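2'-deoxycytidine 5'-triphosphate deaminase (Agrobacterium tumefaciens, PDB 2R9Q) probably deaminates dCTP to dUTP, supplying a precursor for thymidine nucleotide synthesis. Local coordinates at residues D44-F58 against T88-L100. Numbering follows the deposited sequence.
Sequences DLRLGSKAYRVRASF and TGCVYIVPLMESL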
loop_
_atom_site.group_PDB
_atom_site.type_symbol
_atom_site.label_atom_id
_atom_site.label_comp_id
_atom_site.label_asym_id
_atom_site.label_seq_id
_atom_site.Cartn_x
_atom_site.Cartn_y
_atom_site.Cartn_z
ATOM N N ASP B 44 -28.767 -15.372 -12.487
ATOM C CA ASP B 44 -27.387 -15.074 -12.905
ATOM C C ASP B 44 -27.317 -14.307 -14.220
ATOM O O ASP B 44 -28.081 -14.563 -15.157
ATOM C CB ASP B 44 -26.547 -16.343 -13.018
ATOM C CG ASP B 44 -26.163 -16.902 -11.660
ATOM O OD1 ASP B 44 -26.684 -16.382 -10.638
ATOM O OD2 ASP B 44 -25.338 -17.847 -11.628
ATOM N N LEU B 45 -26.399 -13.349 -14.232
ATOM C CA LEU B 45 -26.114 -12.509 -15.369
ATOM C C LEU B 45 -24.765 -12.905 -15.947
ATOM O O LEU B 45 -23.833 -13.194 -15.215
ATOM C CB LEU B 45 -26.101 -11.028 -14.962
ATOM C CG LEU B 45 -27.367 -10.422 -14.374
ATOM C CD1 LEU B 45 -26.993 -9.087 -13.687
ATOM C CD2 LEU B 45 -28.445 -10.266 -15.449
ATOM N N ARG B 46 -24.678 -12.909 -17.265
ATOM C CA ARG B 46 -23.504 -13.340 -17.972
ATOM C C ARG B 46 -22.857 -12.175 -18.683
ATOM O O ARG B 46 -23.531 -11.347 -19.261
ATOM C CB ARG B 46 -23.859 -14.399 -19.028
ATOM C CG ARG B 46 -24.472 -15.684 -18.523
ATOM C CD ARG B 46 -24.878 -16.588 -19.662
ATOM N NE ARG B 46 -26.083 -16.131 -20.372
ATOM C CZ ARG B 46 -26.687 -16.829 -21.339
ATOM N NH1 ARG B 46 -27.757 -16.343 -21.943
ATOM N NH2 ARG B 46 -26.233 -18.015 -21.700
ATOM N N LEU B 47 -21.533 -12.172 -18.664
ATOM C CA LEU B 47 -20.718 -11.252 -19.452
ATOM C C LEU B 47 -20.860 -11.477 -20.951
ATOM O O LEU B 47 -20.932 -12.630 -21.449
ATOM C CB LEU B 47 -19.220 -11.363 -19.091
ATOM C CG LEU B 47 -18.782 -11.327 -17.620
ATOM C CD1 LEU B 47 -17.254 -11.300 -17.520
ATOM C CD2 LEU B 47 -19.438 -10.181 -16.875
ATOM N N GLY B 48 -20.911 -10.351 -21.646
ATOM C CA GLY B 48 -20.805 -10.295 -23.093
ATOM C C GLY B 48 -19.362 -10.508 -23.571
ATOM O O GLY B 48 -18.512 -10.975 -22.820
ATOM N N SER B 49 -19.125 -10.175 -24.838
ATOM C CA SER B 49 -17.844 -10.402 -25.529
ATOM C C SER B 49 -16.764 -9.298 -25.407
ATOM O O SER B 49 -15.642 -9.513 -25.816
ATOM C CB SER B 49 -18.128 -10.623 -27.017
ATOM O OG SER B 49 -19.054 -11.680 -27.212
ATOM N N LYS B 50 -17.116 -8.130 -24.871
ATOM C CA LYS B 50 -16.206 -6.995 -24.774
ATOM C C LYS B 50 -16.178 -6.489 -23.319
ATOM O O LYS B 50 -17.236 -6.338 -22.674
ATOM C CB LYS B 50 -16.686 -5.800 -25.610
ATOM C CG LYS B 50 -16.750 -5.821 -27.143
ATOM C CD LYS B 50 -17.022 -4.278 -27.557
ATOM C CE LYS B 50 -17.094 -3.881 -29.131
ATOM N NZ LYS B 50 -16.781 -2.343 -29.436
ATOM N N ALA B 51 -14.985 -6.201 -22.821
ATOM C CA ALA B 51 -14.799 -5.429 -21.603
ATOM C C ALA B 51 -14.121 -4.089 -21.924
ATOM O O ALA B 51 -13.276 -3.982 -22.815
ATOM C CB ALA B 51 -13.989 -6.209 -20.568
ATOM N N TYR B 52 -14.530 -3.060 -21.201
ATOM C CA TYR B 52 -13.960 -1.753 -21.351
ATOM C C TYR B 52 -13.208 -1.376 -20.098
ATOM O O TYR B 52 -13.766 -1.328 -19.010
ATOM C CB TYR B 52 -15.032 -0.725 -21.642
ATOM C CG TYR B 52 -15.793 -0.946 -22.911
ATOM C CD1 TYR B 52 -15.206 -0.711 -24.151
ATOM C CD2 TYR B 52 -17.109 -1.405 -22.878
ATOM C CE1 TYR B 52 -15.932 -0.890 -25.322
ATOM C CE2 TYR B 52 -17.826 -1.587 -24.024
ATOM C CZ TYR B 52 -17.243 -1.324 -25.255
ATOM O OH TYR B 52 -17.990 -1.542 -26.406
ATOM N N ARG B 53 -11.917 -1.159 -20.272
ATOM C CA ARG B 53 -11.071 -0.755 -19.208
ATOM C C ARG B 53 -11.215 0.761 -19.045
ATOM O O ARG B 53 -11.144 1.509 -20.000
ATOM C CB ARG B 53 -9.639 -1.184 -19.441
ATOM C CG ARG B 53 -8.798 -0.983 -18.196
ATOM C CD ARG B 53 -7.610 -0.227 -18.483
ATOM N NE ARG B 53 -6.694 -0.185 -17.342
ATOM C CZ ARG B 53 -6.346 0.920 -16.695
ATOM N NH1 ARG B 53 -6.856 2.099 -17.012
ATOM N NH2 ARG B 53 -5.489 0.842 -15.715
ATOM N N VAL B 54 -11.540 1.169 -17.826
ATOM C CA VAL B 54 -11.822 2.571 -17.528
ATOM C C VAL B 54 -10.877 3.081 -16.440
ATOM O O VAL B 54 -10.266 2.328 -15.702
ATOM C CB VAL B 54 -13.369 2.861 -17.243
ATOM C CG1 VAL B 54 -14.211 2.498 -18.482
ATOM C CG2 VAL B 54 -13.900 2.179 -15.959
ATOM N N ARG B 55 -10.714 4.385 -16.447
ATOM C CA ARG B 55 -9.901 5.132 -15.500
ATOM C C ARG B 55 -10.652 5.216 -14.167
ATOM O O ARG B 55 -10.065 5.136 -13.118
ATOM C CB ARG B 55 -9.614 6.510 -16.138
ATOM C CG ARG B 55 -9.198 7.677 -15.273
ATOM C CD ARG B 55 -7.718 7.706 -15.184
ATOM N NE ARG B 55 -7.157 8.908 -14.603
ATOM C CZ ARG B 55 -7.080 10.093 -15.224
ATOM N NH1 ARG B 55 -7.586 10.278 -16.440
ATOM N NH2 ARG B 55 -6.490 11.113 -14.604
ATOM N N ALA B 56 -11.970 5.333 -14.235
ATOM C CA ALA B 56 -12.790 5.405 -13.046
ATOM C C ALA B 56 -14.215 4.929 -13.287
ATOM O O ALA B 56 -14.735 5.050 -14.377
ATOM C CB ALA B 56 -12.790 6.851 -12.502
ATOM N N SER B 57 -14.816 4.390 -12.235
ATOM C CA SER B 57 -16.261 4.245 -12.096
ATOM C C SER B 57 -17.027 5.592 -12.148
ATOM O O SER B 57 -16.528 6.634 -11.760
ATOM C CB SER B 57 -16.559 3.545 -10.762
ATOM O OG SER B 57 -17.943 3.481 -10.486
ATOM N N PHE B 58 -18.255 5.530 -12.621
ATOM C CA PHE B 58 -19.077 6.699 -12.867
ATOM C C PHE B 58 -20.545 6.369 -12.691
ATOM O O PHE B 58 -20.947 5.221 -12.774
ATOM C CB PHE B 58 -18.818 7.232 -14.277
ATOM C CG PHE B 58 -19.122 6.258 -15.378
ATOM C CD1 PHE B 58 -20.307 6.336 -16.074
ATOM C CD2 PHE B 58 -18.196 5.284 -15.746
ATOM C CE1 PHE B 58 -20.580 5.474 -17.102
ATOM C CE2 PHE B 58 -18.458 4.404 -16.760
ATOM C CZ PHE B 58 -19.668 4.486 -17.442
ATOM N N THR B 88 -6.048 -6.538 -10.285
ATOM C CA THR B 88 -6.480 -5.874 -9.068
ATOM C C THR B 88 -6.251 -4.359 -9.179
ATOM O O THR B 88 -5.319 -3.903 -9.817
ATOM C CB THR B 88 -5.824 -6.447 -7.804
ATOM O OG1 THR B 88 -4.447 -6.101 -7.796
ATOM C CG2 THR B 88 -5.982 -7.952 -7.731
ATOM N N GLY B 89 -7.170 -3.596 -8.619
ATOM C CA GLY B 89 -7.072 -2.142 -8.604
ATOM C C GLY B 89 -7.526 -1.501 -9.888
ATOM O O GLY B 89 -7.428 -0.293 -10.041
ATOM N N CYS B 90 -7.999 -2.304 -10.830
ATOM C CA CYS B 90 -8.355 -1.837 -12.180
ATOM C C CYS B 90 -9.833 -1.962 -12.347
ATOM O O CYS B 90 -10.413 -2.850 -11.765
ATOM C CB CYS B 90 -7.629 -2.633 -13.271
ATOM S SG CYS B 90 -5.871 -2.379 -13.270
ATOM N N VAL B 91 -10.411 -1.056 -13.142
ATOM C CA VAL B 91 -11.851 -0.941 -13.292
ATOM C C VAL B 91 -12.216 -1.259 -14.740
ATOM O O VAL B 91 -11.605 -0.767 -15.689
ATOM C CB VAL B 91 -12.385 0.460 -12.810
ATOM C CG1 VAL B 91 -13.893 0.504 -12.755
ATOM C CG2 VAL B 91 -11.789 0.836 -11.461
ATOM N N TYR B 92 -13.182 -2.147 -14.883
ATOM C CA TYR B 92 -13.676 -2.601 -16.178
ATOM C C TYR B 92 -15.180 -2.492 -16.228
ATOM O O TYR B 92 -15.851 -2.795 -15.257
ATOM C CB TYR B 92 -13.258 -4.065 -16.449
ATOM C CG TYR B 92 -11.779 -4.347 -16.300
ATOM C CD1 TYR B 92 -10.908 -4.199 -17.367
ATOM C CD2 TYR B 92 -11.263 -4.761 -15.091
ATOM C CE1 TYR B 92 -9.565 -4.456 -17.233
ATOM C CE2 TYR B 92 -9.925 -5.022 -14.932
ATOM C CZ TYR B 92 -9.069 -4.874 -16.001
ATOM O OH TYR B 92 -7.738 -5.152 -15.814
ATOM N N ILE B 93 -15.713 -2.012 -17.342
ATOM C CA ILE B 93 -17.161 -2.054 -17.606
ATOM C C ILE B 93 -17.419 -3.105 -18.684
ATOM O O ILE B 93 -16.707 -3.171 -19.685
ATOM C CB ILE B 93 -17.770 -0.679 -18.034
ATOM C CG1 ILE B 93 -17.215 0.479 -17.188
ATOM C CG2 ILE B 93 -19.295 -0.698 -17.954
ATOM C CD1 ILE B 93 -17.583 0.449 -15.791
ATOM N N VAL B 94 -18.417 -3.952 -18.426
ATOM C CA VAL B 94 -18.756 -5.090 -19.274
ATOM C C VAL B 94 -20.255 -5.110 -19.586
ATOM O O VAL B 94 -21.075 -5.292 -18.675
ATOM C CB VAL B 94 -18.302 -6.414 -18.643
ATOM C CG1 VAL B 94 -18.638 -7.567 -19.546
ATOM C CG2 VAL B 94 -16.827 -6.357 -18.368
ATOM N N PRO B 95 -20.622 -4.887 -20.871
ATOM C CA PRO B 95 -22.003 -5.180 -21.280
ATOM C C PRO B 95 -22.365 -6.621 -21.024
ATOM O O PRO B 95 -21.598 -7.537 -21.320
ATOM C CB PRO B 95 -22.036 -4.832 -22.784
ATOM C CG PRO B 95 -20.931 -3.826 -22.964
ATOM C CD PRO B 95 -19.854 -4.289 -21.974
ATOM N N LEU B 96 -23.537 -6.796 -20.435
ATOM C CA LEU B 96 -24.015 -8.086 -20.072
ATOM C C LEU B 96 -24.834 -8.623 -21.238
ATOM O O LEU B 96 -25.383 -7.856 -22.020
ATOM C CB LEU B 96 -24.805 -7.994 -18.759
ATOM C CG LEU B 96 -24.064 -7.606 -17.462
ATOM C CD1 LEU B 96 -25.076 -7.332 -16.327
ATOM C CD2 LEU B 96 -23.030 -8.639 -17.040
ATOM N N MET B 97 -24.870 -9.946 -21.384
ATOM C CA MET B 97 -25.720 -10.602 -22.393
ATOM C C MET B 97 -27.260 -10.355 -22.159
ATOM O O MET B 97 -28.041 -10.212 -23.092
ATOM C CB MET B 97 -25.392 -12.092 -22.435
ATOM C CG MET B 97 -24.001 -12.453 -22.962
ATOM S SD MET B 97 -23.606 -14.236 -22.906
ATOM C CE MET B 97 -24.888 -14.906 -23.943
ATOM N N GLU B 98 -27.677 -10.265 -20.905
ATOM C CA GLU B 98 -29.089 -10.069 -20.579
ATOM C C GLU B 98 -29.531 -8.622 -20.689
ATOM O O GLU B 98 -28.796 -7.710 -20.327
ATOM C CB GLU B 98 -29.404 -10.598 -19.188
ATOM C CG GLU B 98 -29.345 -12.115 -19.089
ATOM C CD GLU B 98 -27.935 -12.665 -19.244
ATOM O OE1 GLU B 98 -26.988 -12.093 -18.634
ATOM O OE2 GLU B 98 -27.783 -13.657 -19.980
ATOM N N SER B 99 -30.726 -8.420 -21.227
ATOM C CA SER B 99 -31.351 -7.095 -21.274
ATOM C C SER B 99 -32.823 -7.198 -20.890
ATOM O O SER B 99 -33.387 -8.302 -20.816
ATOM C CB SER B 99 -31.100 -6.331 -22.616
ATOM O OG SER B 99 -31.795 -6.819 -23.750
ATOM N N LEU B 100 -33.410 -6.043 -20.590
ATOM C CA LEU B 100 -34.730 -5.997 -19.986
ATOM C C LEU B 100 -35.751 -5.153 -20.768
ATOM O O LEU B 100 -35.402 -4.195 -21.445
ATOM C CB LEU B 100 -34.630 -5.512 -18.533
ATOM C CG LEU B 100 -33.811 -6.355 -17.543
ATOM C CD1 LEU B 100 -33.648 -5.574 -16.247
ATOM C CD2 LEU B 100 -34.431 -7.764 -17.289
HETATM O O HOH W 1 -19.776 -7.054 -23.404
HETATM O O HOH W 2 -8.550 1.121 -14.191
#
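OE2 of E98 is gripped by R46 and by S29. R46 NE meets it at 3.0 Å in a salt bridge, on the syn side of the carboxylate and in the guanidinium plane. R46 NH1 adds a weak bond, and S29 OG a hydrogen bond. The other oxygen, E98 OE1, takes the backbone N of R46 at 2.8 Å in a nearly straight bond (175°). One carboxylate thus holds both the backbone and the side chain of R46. R46 NH1 also bonds S29 OG, and NH2 bonds D32 O. The bend of E98 at chi2 (68°) folds the carboxylate back to R46. Carboxylate and guanidinium planes lie 28° apart. M97 CE sits over the centre of one guanidinium face, 3.7 Å above it. In strand 42-46, L45 CD1 touches L96 CD1 at 3.7 Å. M97 N donates to R46 O, and G48 N donates to P95 O. Water 1 joins P95 O to K50 O.

Further along, strands 50-54 and 91-96 run antiparallel. Y52 and I93 are a hydrogen-bonded pair: Y52 N to I93 O and I93 N to Y52 O are both 2.7 Å. On their face, V54 CG1 packs on I93 CG1 at 3.8 Å, and L70 of helix 66-71 covers the same face. On the other face, R53 CG lies 3.7 Å from Y92 CE1. The R53 guanidinium stands almost perpendicular to that ring, and its NE forms a salt bridge with E87 of a neighbouring subunit.

The contact joins two sheets of the N-terminal dUTPase-like domain, since strand 42-46 belongs to one and strand 50-54 to the other. Bonds accepted by both carboxylate oxygens fix the rotation of E98, and its buried charge is probably balanced by R46.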